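Cellulase (Uncultured bacterium, PDB 6XSO) probably hydrolyses internal beta-1,4 bonds of cellulose and, with broad specificity, of related plant polysaccharides such as xylan, as a GH5_4 endoglucanase. Local coordinates at residues I306-T311 and F347-L352; Q330-F335 and A366-R371. All blocks are in the same frame, centred on the assembly; numbering follows the deposited sequence.

Contact 1 of 2, residues I306-T311 and F347-L352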
loop_
_atom_site.group_PDB
_atom_site.type_symbol
_atom_site.label_atom_id
_atom_site.label_comp_id
_atom_site.label_asym_id
_atom_site.label_seq_id
_atom_site.Cartn_x
_atom_site.Cartn_y
_atom_site.Cartn_z
ATOM N N ILE A 306 6.828 -3.712 -1.838
ATOM C CA ILE A 306 6.533 -2.859 -2.999
ATOM C C ILE A 306 5.021 -2.987 -3.180
ATOM O O ILE A 306 4.498 -3.935 -3.793
ATOM C CB ILE A 306 7.357 -3.253 -4.226
ATOM C CG1 ILE A 306 8.851 -3.103 -3.920
ATOM C CG2 ILE A 306 6.942 -2.416 -5.429
ATOM C CD1 ILE A 306 9.744 -3.635 -5.058
ATOM N N GLY A 307 4.289 -2.061 -2.549
ATOM C CA GLY A 307 2.858 -2.223 -2.385
ATOM C C GLY A 307 2.037 -1.848 -3.583
ATOM O O GLY A 307 0.829 -2.095 -3.581
ATOM N N GLU A 308 2.655 -1.210 -4.573
ATOM C CA GLU A 308 2.049 -1.033 -5.879
ATOM C C GLU A 308 3.160 -1.114 -6.902
ATOM O O GLU A 308 4.222 -0.522 -6.708
ATOM C CB GLU A 308 1.410 0.350 -6.077
ATOM C CG GLU A 308 0.311 0.695 -5.093
ATOM C CD GLU A 308 -0.274 2.071 -5.304
ATOM O OE1 GLU A 308 -0.015 2.697 -6.368
ATOM O OE2 GLU A 308 -1.041 2.508 -4.410
ATOM N N TRP A 309 2.912 -1.847 -7.990
ATOM C CA TRP A 309 3.794 -1.767 -9.144
ATOM C C TRP A 309 3.034 -2.084 -10.421
ATOM O O TRP A 309 1.962 -2.696 -10.409
ATOM C CB TRP A 309 5.001 -2.700 -9.024
ATOM C CG TRP A 309 4.639 -4.184 -9.101
ATOM C CD1 TRP A 309 3.976 -4.911 -8.148
ATOM C CD2 TRP A 309 4.929 -5.098 -10.170
ATOM N NE1 TRP A 309 3.832 -6.220 -8.560
ATOM C CE2 TRP A 309 4.409 -6.358 -9.790
ATOM C CE3 TRP A 309 5.567 -4.975 -11.405
ATOM C CZ2 TRP A 309 4.521 -7.482 -10.594
ATOM C CZ3 TRP A 309 5.690 -6.107 -12.203
ATOM C CH2 TRP A 309 5.166 -7.336 -11.791
ATOM N N SER A 310 3.632 -1.630 -11.523
ATOM C CA SER A 310 3.272 -1.899 -12.913
ATOM C C SER A 310 4.378 -1.172 -13.684
ATOM O O SER A 310 5.481 -0.987 -13.152
ATOM C CB SER A 310 1.869 -1.450 -13.264
ATOM O OG SER A 310 1.590 -1.836 -14.613
ATOM N N THR A 311 4.122 -0.745 -14.914
ATOM C CA THR A 311 5.081 0.082 -15.632
ATOM C C THR A 311 4.586 1.518 -15.650
ATOM O O THR A 311 3.460 1.820 -15.250
ATOM C CB THR A 311 5.292 -0.390 -17.069
ATOM O OG1 THR A 311 4.074 -0.191 -17.797
ATOM C CG2 THR A 311 5.703 -1.840 -17.095
ATOM N N PHE A 347 2.968 -6.119 -4.960
ATOM C CA PHE A 347 1.510 -6.061 -5.118
ATOM C C PHE A 347 1.190 -5.313 -6.416
ATOM O O PHE A 347 1.363 -4.093 -6.492
ATOM C CB PHE A 347 0.848 -5.359 -3.908
ATOM C CG PHE A 347 0.841 -6.172 -2.631
ATOM C CD1 PHE A 347 1.995 -6.337 -1.892
ATOM C CD2 PHE A 347 -0.341 -6.734 -2.137
ATOM C CE1 PHE A 347 1.989 -7.075 -0.717
ATOM C CE2 PHE A 347 -0.357 -7.468 -0.952
ATOM C CZ PHE A 347 0.800 -7.638 -0.245
ATOM N N TYR A 348 0.725 -6.037 -7.441
ATOM C CA TYR A 348 0.440 -5.431 -8.741
ATOM C C TYR A 348 -0.749 -4.467 -8.650
ATOM O O TYR A 348 -1.712 -4.721 -7.926
ATOM C CB TYR A 348 0.172 -6.544 -9.786
ATOM C CG TYR A 348 0.134 -5.976 -11.168
ATOM C CD1 TYR A 348 -1.077 -5.631 -11.756
ATOM C CD2 TYR A 348 1.307 -5.737 -11.874
ATOM C CE1 TYR A 348 -1.115 -5.050 -13.007
ATOM C CE2 TYR A 348 1.273 -5.162 -13.120
ATOM C CZ TYR A 348 0.065 -4.814 -13.677
ATOM O OH TYR A 348 0.062 -4.214 -14.911
ATOM N N TRP A 349 -0.678 -3.344 -9.375
ATOM C CA TRP A 349 -1.731 -2.324 -9.310
ATOM C C TRP A 349 -2.833 -2.604 -10.337
ATOM O O TRP A 349 -2.639 -2.388 -11.536
ATOM C CB TRP A 349 -1.169 -0.920 -9.556
ATOM C CG TRP A 349 -2.291 0.097 -9.491
ATOM C CD1 TRP A 349 -2.876 0.758 -10.538
ATOM C CD2 TRP A 349 -3.004 0.489 -8.322
ATOM N NE1 TRP A 349 -3.901 1.555 -10.082
ATOM C CE2 TRP A 349 -4.008 1.402 -8.726
ATOM C CE3 TRP A 349 -2.898 0.161 -6.965
ATOM C CZ2 TRP A 349 -4.888 1.989 -7.817
ATOM C CZ3 TRP A 349 -3.758 0.751 -6.065
ATOM C CH2 TRP A 349 -4.743 1.662 -6.491
ATOM N N MET A 350 -4.006 -3.020 -9.862
ATOM C CA MET A 350 -5.217 -3.161 -10.685
ATOM C C MET A 350 -4.957 -4.075 -11.884
ATOM O O MET A 350 -4.216 -5.062 -11.792
ATOM C CB MET A 350 -5.772 -1.786 -11.025
ATOM C CG MET A 350 -6.329 -1.031 -9.825
ATOM S SD MET A 350 -7.148 0.529 -10.238
ATOM C CE MET A 350 -8.649 -0.067 -11.008
ATOM N N GLY A 351 -5.593 -3.783 -13.009
ATOM C CA GLY A 351 -5.569 -4.718 -14.103
ATOM C C GLY A 351 -6.052 -6.058 -13.596
ATOM O O GLY A 351 -6.767 -6.138 -12.589
ATOM N N LEU A 352 -5.651 -7.104 -14.306
ATOM C CA LEU A 352 -5.894 -8.514 -14.004
ATOM C C LEU A 352 -7.370 -8.880 -14.056
ATOM O O LEU A 352 -7.770 -9.657 -14.928
ATOM C CB LEU A 352 -5.262 -8.959 -12.689
ATOM C CG LEU A 352 -3.773 -8.659 -12.503
ATOM C CD1 LEU A 352 -3.242 -9.491 -11.333
ATOM C CD2 LEU A 352 -2.911 -8.872 -13.735
#
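Trp-309 and Tyr-348 meet edge to face, ring planes at 88° and centroids 5.2 Å apart, with the tyrosine supplying the edge. From CB outward, Tyr-348 meets partner after partner. Its CB faces the indole NE1 of Trp-309; CG lies anti to the backbone N (chi1 -169°), and from there CD2 stands over the centre of the indole, 3.8 Å from CE2. The carbonyl O of Trp-309 sits over one face of the phenol ring, nearest CD2. At the tip, Ser-310 OG donates a hydrogen bond to Tyr-348 OH at 2.8 Å, which holds this end against segment 306-311.

Hydrogen bonds join the backbones: Phe-347 N to Ile-306 O (2.9 Å), a weak one from Trp-309 N to Phe-347 O, and Trp-349 N to Trp-309 O (2.9 Å).

Glu-308 and Trp-349 run side by side, the carboxylate 29° from the ring plane and OE2 3.6 Å from CZ3. Arg-80 salt-bridges OE2 and Tyr-271 OH hydrogen-bonds OE1, so the carboxylate is fixed from both oxygens. These are the C-terminal ends of neighbouring parallel strands seven and eight of the TIM barrel; in GH5 enzymes the glutamate ending strand seven is the nucleophile, a role Glu-308 probably fills.

Contact 2 of 2, residues Q330-F335 and A366-R371; sequences QFVDDF and ADLAER
Val-332 of helix 325-341, two residues past Gln-330 at the margin of the contact, points at helix 366-377 and divides its methyls: CG2 touches Leu-368 CD1 at 4.0 Å, while CG1 rests against CG of Arg-371 at 4.1 Å.

Next, Asp-333 carries the polar part. Arg-371 grips it side-on with two nitrogens, NE to OD1 at 3.0 Å and NH2 to OD2 at 2.8 Å, each oxygen met on its syn side but from somewhat out of the carboxylate plane, the two planes 18° apart. The arginine chain bends at chi2 (81°), which turns CD away from the extended course. A water donates to both Asp-333 OD1 and Arg-371 O, adding a link from carboxylate to backbone. An alanine in place of Arg-371, lacking CG and the guanidinium, would probably leave the Asp-333 carboxylate without its charged mate and open a gap beside CG1 of Val-332.

The helix segments run in the same general direction, crossing at -24° with axes 10.5 Å from each other at closest approach. Apolar contact on the barrel side and a salt bridge farther out join two neighbouring helices in the outer layer of a TIM barrel.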
loop_
_atom_site.group_PDB
_atom_site.type_symbol
_atom_site.label_atom_id
_atom_site.label_comp_id
_atom_site.label_asym_id
_atom_site.label_seq_id
_atom_site.Cartn_x
_atom_site.Cartn_y
_atom_site.Cartn_z
ATOM N N GLN A 330 8.644 -9.729 -19.892
ATOM C CA GLN A 330 10.033 -9.965 -19.503
ATOM C C GLN A 330 10.403 -9.113 -18.299
ATOM O O GLN A 330 11.166 -9.550 -17.426
ATOM C CB GLN A 330 10.963 -9.666 -20.677
ATOM C CG GLN A 330 10.665 -10.498 -21.903
ATOM C CD GLN A 330 11.354 -9.962 -23.144
ATOM O OE1 GLN A 330 12.565 -9.713 -23.139
ATOM N NE2 GLN A 330 10.588 -9.767 -24.213
ATOM N N PHE A 331 9.865 -7.893 -18.239
ATOM C CA PHE A 331 10.058 -7.036 -17.077
ATOM C C PHE A 331 9.440 -7.672 -15.837
ATOM O O PHE A 331 10.071 -7.726 -14.771
ATOM C CB PHE A 331 9.456 -5.642 -17.361
ATOM C CG PHE A 331 9.124 -4.852 -16.120
ATOM C CD1 PHE A 331 10.132 -4.310 -15.351
ATOM C CD2 PHE A 331 7.812 -4.665 -15.731
ATOM C CE1 PHE A 331 9.845 -3.593 -14.207
ATOM C CE2 PHE A 331 7.513 -3.963 -14.580
ATOM C CZ PHE A 331 8.530 -3.417 -13.827
ATOM N N VAL A 332 8.192 -8.158 -15.966
ATOM C CA VAL A 332 7.496 -8.833 -14.864
ATOM C C VAL A 332 8.340 -9.981 -14.327
ATOM O O VAL A 332 8.539 -10.124 -13.112
ATOM C CB VAL A 332 6.117 -9.332 -15.343
ATOM C CG1 VAL A 332 5.553 -10.410 -14.424
ATOM C CG2 VAL A 332 5.156 -8.158 -15.523
ATOM N N ASP A 333 8.784 -10.863 -15.221
ATOM C CA ASP A 333 9.544 -12.026 -14.785
ATOM C C ASP A 333 10.704 -11.605 -13.891
ATOM O O ASP A 333 10.939 -12.188 -12.827
ATOM C CB ASP A 333 10.132 -12.752 -16.000
ATOM C CG ASP A 333 9.105 -13.509 -16.819
ATOM O OD1 ASP A 333 7.942 -13.623 -16.417
ATOM O OD2 ASP A 333 9.487 -14.007 -17.906
ATOM N N ASP A 334 11.471 -10.612 -14.347
ATOM C CA ASP A 334 12.690 -10.221 -13.640
ATOM C C ASP A 334 12.381 -9.426 -12.373
ATOM O O ASP A 334 13.083 -9.568 -11.362
ATOM C CB ASP A 334 13.594 -9.430 -14.584
ATOM C CG ASP A 334 14.843 -8.912 -13.890
ATOM O OD1 ASP A 334 15.775 -9.730 -13.679
ATOM O OD2 ASP A 334 14.864 -7.695 -13.574
ATOM N N PHE A 335 11.369 -8.554 -12.420
ATOM C CA PHE A 335 11.007 -7.734 -11.262
ATOM C C PHE A 335 10.573 -8.617 -10.103
ATOM O O PHE A 335 11.065 -8.477 -8.976
ATOM C CB PHE A 335 9.881 -6.786 -11.677
ATOM C CG PHE A 335 9.547 -5.726 -10.658
ATOM C CD1 PHE A 335 10.221 -4.526 -10.658
ATOM C CD2 PHE A 335 8.534 -5.925 -9.735
ATOM C CE1 PHE A 335 9.898 -3.546 -9.735
ATOM C CE2 PHE A 335 8.204 -4.935 -8.819
ATOM C CZ PHE A 335 8.901 -3.767 -8.807
ATOM N N ALA A 366 -5.812 -12.307 -18.330
ATOM C CA ALA A 366 -5.433 -13.631 -17.845
ATOM C C ALA A 366 -3.962 -13.906 -18.086
ATOM O O ALA A 366 -3.288 -14.493 -17.231
ATOM C CB ALA A 366 -6.276 -14.713 -18.514
ATOM N N ASP A 367 -3.445 -13.488 -19.244
ATOM C CA ASP A 367 -2.042 -13.735 -19.554
ATOM C C ASP A 367 -1.117 -13.061 -18.538
ATOM O O ASP A 367 -0.161 -13.685 -18.057
ATOM C CB ASP A 367 -1.728 -13.352 -21.006
ATOM C CG ASP A 367 -2.167 -11.944 -21.385
ATOM O OD1 ASP A 367 -2.757 -11.189 -20.582
ATOM O OD2 ASP A 367 -1.889 -11.589 -22.553
ATOM N N LEU A 368 -1.412 -11.813 -18.165
ATOM C CA LEU A 368 -0.573 -11.108 -17.201
ATOM C C LEU A 368 -0.694 -11.701 -15.803
ATOM O O LEU A 368 0.313 -11.843 -15.098
ATOM C CB LEU A 368 -0.945 -9.632 -17.200
ATOM C CG LEU A 368 -0.157 -8.781 -16.203
ATOM C CD1 LEU A 368 1.325 -8.803 -16.383
ATOM C CD2 LEU A 368 -0.654 -7.342 -16.304
ATOM N N ALA A 369 -1.912 -12.050 -15.382
ATOM C CA ALA A 369 -2.086 -12.667 -14.071
ATOM C C ALA A 369 -1.258 -13.938 -13.964
ATOM O O ALA A 369 -0.543 -14.147 -12.974
ATOM C CB ALA A 369 -3.568 -12.945 -13.832
ATOM N N GLU A 370 -1.327 -14.787 -14.995
ATOM C CA GLU A 370 -0.565 -16.028 -14.988
ATOM C C GLU A 370 0.926 -15.740 -15.026
ATOM O O GLU A 370 1.711 -16.436 -14.374
ATOM C CB GLU A 370 -0.969 -16.921 -16.166
ATOM C CG GLU A 370 -0.211 -18.240 -16.152
ATOM C CD GLU A 370 -0.825 -19.322 -17.025
ATOM O OE1 GLU A 370 -1.772 -19.031 -17.785
ATOM O OE2 GLU A 370 -0.342 -20.471 -16.939
ATOM N N ARG A 371 1.331 -14.714 -15.779
ATOM C CA ARG A 371 2.751 -14.393 -15.879
ATOM C C ARG A 371 3.323 -13.987 -14.527
ATOM O O ARG A 371 4.425 -14.413 -14.160
ATOM C CB ARG A 371 2.974 -13.271 -16.893
ATOM C CG ARG A 371 4.427 -13.117 -17.342
ATOM C CD ARG A 371 4.792 -14.143 -18.425
ATOM N NE ARG A 371 6.183 -13.982 -18.797
ATOM C CZ ARG A 371 6.660 -14.136 -20.020
ATOM N NH1 ARG A 371 5.851 -14.480 -21.018
ATOM N NH2 ARG A 371 7.949 -13.914 -20.233
HETATM O O HOH W 1 6.355 -15.746 -15.689
#

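How the contacts relate
The two contacts lie about 11 Å apart, centre to centre, in successive layers of one TIM barrel: contact 1 in the sheet wall, contact 2 in the helices around it. Along the chain their segments alternate: strand 304-309, helix 325-341, strand 345-349, helix 366-377. The first three form a right-handed beta-alpha-beta crossover, and the last helix follows the eighth strand. The layers touch directly. Trp-309 packs on Phe-331 and stacks with Phe-335, while Tyr-348 and Leu-352 both press on Leu-368. The side chains of Trp-309 and Tyr-348 thus face the helices, whereas Glu-308 belongs to the probable active-site end of the barrel, far from the salt bridge of contact 2.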